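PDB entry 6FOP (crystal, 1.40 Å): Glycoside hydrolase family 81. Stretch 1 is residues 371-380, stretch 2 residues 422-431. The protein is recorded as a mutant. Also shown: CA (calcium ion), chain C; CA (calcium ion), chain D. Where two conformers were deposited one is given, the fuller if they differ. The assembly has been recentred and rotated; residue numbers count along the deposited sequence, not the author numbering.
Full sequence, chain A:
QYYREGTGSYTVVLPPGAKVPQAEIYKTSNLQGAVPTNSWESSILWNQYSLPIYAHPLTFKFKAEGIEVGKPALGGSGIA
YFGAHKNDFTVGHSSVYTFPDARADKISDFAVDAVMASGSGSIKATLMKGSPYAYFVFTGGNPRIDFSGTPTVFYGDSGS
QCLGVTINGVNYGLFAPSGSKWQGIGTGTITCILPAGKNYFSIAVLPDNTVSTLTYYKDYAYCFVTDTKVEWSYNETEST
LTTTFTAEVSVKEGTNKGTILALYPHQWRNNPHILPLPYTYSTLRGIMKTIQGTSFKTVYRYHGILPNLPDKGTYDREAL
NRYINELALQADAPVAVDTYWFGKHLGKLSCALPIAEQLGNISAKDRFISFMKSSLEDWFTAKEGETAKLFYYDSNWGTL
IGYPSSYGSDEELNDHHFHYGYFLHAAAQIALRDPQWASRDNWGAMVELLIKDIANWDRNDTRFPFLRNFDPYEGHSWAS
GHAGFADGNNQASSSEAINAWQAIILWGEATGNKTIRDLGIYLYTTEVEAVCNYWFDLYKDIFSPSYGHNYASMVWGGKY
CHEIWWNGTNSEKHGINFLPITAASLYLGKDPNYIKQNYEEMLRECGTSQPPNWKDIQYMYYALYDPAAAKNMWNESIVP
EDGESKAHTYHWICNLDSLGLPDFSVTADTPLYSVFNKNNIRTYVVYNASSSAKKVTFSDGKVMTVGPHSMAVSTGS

Stretch 1 371-380: FMKSSLEDWF
Stretch 2 (422-431) YFLHAAAQIA

The edge of the Phe423 ring is driven into the face of Trp379, a nearly perpendicular aromatic pair in a contact made otherwise largely by apolar side chains: the planes stand at 86°, the Phe423 ring centroid lies 5.0 Å from that of the five-membered ring of Trp379, and Phe423 CE2 reaches 3.6 Å from Trp379 CG. Both chi1 angles are m (-82° for Trp379, -75° for Phe423), with chi2 at 95° and 69°.

The example illustrates how two helical segments can pack with no hydrogen bond between them. Helix 371-379 and helix 422-431, with phi/psi near -63/-43, are each held by i+4 N to i O backbone bonds, from Ser375 N to Phe371 O through Phe380 N to Leu376 O, and from Ala426 N to Tyr422 O through Ala431 N to Ala427 O. Their N-to-C directions differ by 124° (signed crossing angle -124°), and the axes approach to 10.1 Å. The register is marked by the nearest CA pairs: Met372 CA lies 6.6 Å from Ala426 CA, Leu376 CA 7.5 Å from Phe423 CA, and Lys373 CA 7.6 Å from Ile430 CA.

Leu376 (m, t) is the knob, seated among Phe423, Ala426, Ala427 and Ile430; Leu376 CD2 lies 3.7 Å from Phe423 CD2, and Leu376 CD1 4.0 Å from Ala426 CB. Met372 (m, t, p) lays its CE against Ala426, 4.0 Å from Ala426 CB. Ile430 (m, t) places CD1 3.7 Å from Lys373 CG, an aliphatic contact. Beyond the interface, Asp378 (t) bridges two calcium ions through OD1.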

# COMPACT_ATOMS: atom_id res chain seq x y z
N PHE A 371 21.43 5.82 21.80
CA PHE A 371 20.00 5.74 22.07
C PHE A 371 19.28 4.83 21.07
O PHE A 371 18.42 4.05 21.45
CB PHE A 371 19.31 7.12 22.16
CG PHE A 371 17.92 7.02 22.73
CD1 PHE A 371 17.75 6.89 24.09
CD2 PHE A 371 16.81 6.97 21.91
CE1 PHE A 371 16.49 6.77 24.65
CE2 PHE A 371 15.54 6.87 22.47
CZ PHE A 371 15.38 6.77 23.83
N MET A 372 19.67 4.93 19.80
CA MET A 372 19.07 4.07 18.79
C MET A 372 19.32 2.60 19.12
O MET A 372 18.40 1.78 19.13
CB MET A 372 19.63 4.40 17.40
CG MET A 372 19.16 5.75 16.89
SD MET A 372 20.17 6.41 15.54
CE MET A 372 19.67 5.32 14.19
N LYS A 373 20.58 2.26 19.41
CA LYS A 373 20.91 0.88 19.74
C LYS A 373 20.25 0.45 21.03
O LYS A 373 19.62 -0.62 21.09
CB LYS A 373 22.42 0.68 19.81
CG LYS A 373 23.15 0.65 18.48
CD LYS A 373 24.64 0.35 18.68
CE LYS A 373 25.37 0.04 17.40
NZ LYS A 373 26.80 -0.31 17.69
N SER A 374 20.42 1.20 22.12
CA SER A 374 19.92 0.72 23.41
C SER A 374 18.39 0.56 23.36
O SER A 374 17.84 -0.39 23.92
CB SER A 374 20.36 1.63 24.56
OG SER A 374 19.83 2.95 24.44
N SER A 375 17.71 1.49 22.70
CA SER A 375 16.27 1.39 22.66
C SER A 375 15.80 0.24 21.77
O SER A 375 14.88 -0.46 22.16
CB SER A 375 15.61 2.71 22.30
OG SER A 375 15.88 3.05 20.96
N LEU A 376 16.43 0.04 20.61
CA LEU A 376 16.09 -1.10 19.76
C LEU A 376 16.38 -2.42 20.48
O LEU A 376 15.58 -3.35 20.42
CB LEU A 376 16.78 -1.05 18.40
CG LEU A 376 16.22 0.00 17.46
CD1 LEU A 376 17.07 0.03 16.21
CD2 LEU A 376 14.74 -0.21 17.13
N GLU A 377 17.51 -2.50 21.18
CA GLU A 377 17.85 -3.73 21.90
C GLU A 377 16.79 -4.00 22.99
O GLU A 377 16.39 -5.14 23.19
CB GLU A 377 19.26 -3.64 22.48
CG GLU A 377 20.35 -3.56 21.41
CD GLU A 377 21.72 -3.23 21.94
OE1 GLU A 377 21.96 -3.39 23.15
OE2 GLU A 377 22.58 -2.85 21.12
N ASP A 378 16.29 -2.95 23.64
CA ASP A 378 15.22 -3.09 24.64
C ASP A 378 13.92 -3.57 23.95
O ASP A 378 13.34 -4.61 24.32
CB ASP A 378 15.02 -1.77 25.43
CG ASP A 378 14.06 -1.89 26.59
OD1 ASP A 378 13.29 -2.89 26.71
OD2 ASP A 378 14.07 -0.96 27.44
N TRP A 379 13.48 -2.85 22.93
CA TRP A 379 12.27 -3.26 22.22
C TRP A 379 12.36 -4.67 21.71
O TRP A 379 11.35 -5.38 21.69
CB TRP A 379 11.92 -2.28 21.09
CG TRP A 379 11.20 -1.03 21.54
CD1 TRP A 379 11.74 0.20 21.84
CD2 TRP A 379 9.79 -0.88 21.74
NE1 TRP A 379 10.77 1.07 22.20
CE2 TRP A 379 9.55 0.44 22.13
CE3 TRP A 379 8.71 -1.75 21.60
CZ2 TRP A 379 8.26 0.90 22.41
CZ3 TRP A 379 7.45 -1.30 21.87
CH2 TRP A 379 7.23 0.02 22.25
N PHE A 380 13.55 -5.08 21.24
CA PHE A 380 13.76 -6.39 20.63
C PHE A 380 14.05 -7.50 21.63
O PHE A 380 14.43 -8.60 21.21
CB PHE A 380 14.88 -6.33 19.55
CG PHE A 380 14.56 -5.48 18.35
CD1 PHE A 380 13.25 -5.16 17.97
CD2 PHE A 380 15.60 -5.02 17.55
CE1 PHE A 380 13.00 -4.40 16.84
CE2 PHE A 380 15.35 -4.27 16.43
CZ PHE A 380 14.05 -3.96 16.07
N TYR A 422 9.52 3.14 11.06
CA TYR A 422 10.48 3.96 11.80
C TYR A 422 11.53 3.11 12.51
O TYR A 422 12.72 3.46 12.54
CB TYR A 422 9.76 4.84 12.81
CG TYR A 422 8.93 5.95 12.22
CD1 TYR A 422 9.52 7.05 11.61
CD2 TYR A 422 7.52 5.93 12.29
CE1 TYR A 422 8.75 8.08 11.10
CE2 TYR A 422 6.75 6.98 11.77
CZ TYR A 422 7.37 8.05 11.16
OH TYR A 422 6.63 9.09 10.63
N PHE A 423 11.11 2.00 13.11
CA PHE A 423 12.04 1.07 13.77
C PHE A 423 13.02 0.49 12.74
O PHE A 423 14.23 0.38 13.00
CB PHE A 423 11.30 -0.10 14.48
CG PHE A 423 10.62 0.26 15.77
CD1 PHE A 423 9.50 1.09 15.80
CD2 PHE A 423 11.08 -0.25 16.97
CE1 PHE A 423 8.88 1.42 16.99
CE2 PHE A 423 10.46 0.07 18.17
CZ PHE A 423 9.37 0.93 18.19
N LEU A 424 12.49 0.13 11.57
CA LEU A 424 13.30 -0.42 10.51
C LEU A 424 14.29 0.59 9.96
O LEU A 424 15.41 0.24 9.62
CB LEU A 424 12.40 -0.97 9.39
CG LEU A 424 11.52 -2.16 9.79
CD1 LEU A 424 10.59 -2.49 8.63
CD2 LEU A 424 12.36 -3.36 10.21
N HIS A 425 13.87 1.85 9.89
CA HIS A 425 14.77 2.90 9.43
C HIS A 425 16.00 3.01 10.37
O HIS A 425 17.15 3.00 9.93
CB HIS A 425 14.07 4.23 9.24
CG HIS A 425 14.94 5.26 8.58
ND1 HIS A 425 14.61 6.59 8.56
CD2 HIS A 425 16.10 5.15 7.89
CE1 HIS A 425 15.54 7.25 7.90
NE2 HIS A 425 16.47 6.41 7.50
N ALA A 426 15.72 3.05 11.67
CA ALA A 426 16.79 3.14 12.65
C ALA A 426 17.68 1.92 12.57
O ALA A 426 18.91 2.03 12.62
CB ALA A 426 16.23 3.31 14.04
N ALA A 427 17.10 0.74 12.45
CA ALA A 427 17.89 -0.49 12.34
C ALA A 427 18.77 -0.48 11.11
O ALA A 427 19.91 -0.92 11.15
CB ALA A 427 16.99 -1.69 12.31
N ALA A 428 18.23 -0.02 9.99
CA ALA A 428 19.00 0.10 8.75
C ALA A 428 20.17 1.06 8.88
O ALA A 428 21.28 0.77 8.38
CB ALA A 428 18.09 0.49 7.60
N GLN A 429 19.93 2.23 9.50
CA GLN A 429 21.04 3.16 9.70
C GLN A 429 22.13 2.53 10.58
O GLN A 429 23.33 2.74 10.31
CB GLN A 429 20.54 4.46 10.29
CG GLN A 429 19.64 5.31 9.39
CD GLN A 429 20.29 5.76 8.10
OE1 GLN A 429 21.51 5.72 7.96
NE2 GLN A 429 19.49 6.20 7.14
N ILE A 430 21.75 1.78 11.61
CA ILE A 430 22.74 1.05 12.38
C ILE A 430 23.47 0.03 11.50
O ILE A 430 24.71 -0.06 11.54
CB ILE A 430 22.16 0.40 13.64
CG1 ILE A 430 21.62 1.46 14.58
CG2 ILE A 430 23.19 -0.46 14.34
CD1 ILE A 430 20.72 0.92 15.64
N ALA A 431 22.71 -0.73 10.72
CA ALA A 431 23.32 -1.76 9.84
C ALA A 431 24.36 -1.25 8.86
O ALA A 431 25.36 -1.92 8.60
CB ALA A 431 22.23 -2.52 9.12
CA CA C . 12.29 -4.99 26.39
CA CA D . 12.90 -2.43 29.21
O HOH W 1 13.69 -0.71 30.54
O HOH W 2 10.92 -1.48 29.27
O HOH W 3 14.93 -3.62 29.44
O HOH W 4 12.71 -3.36 31.43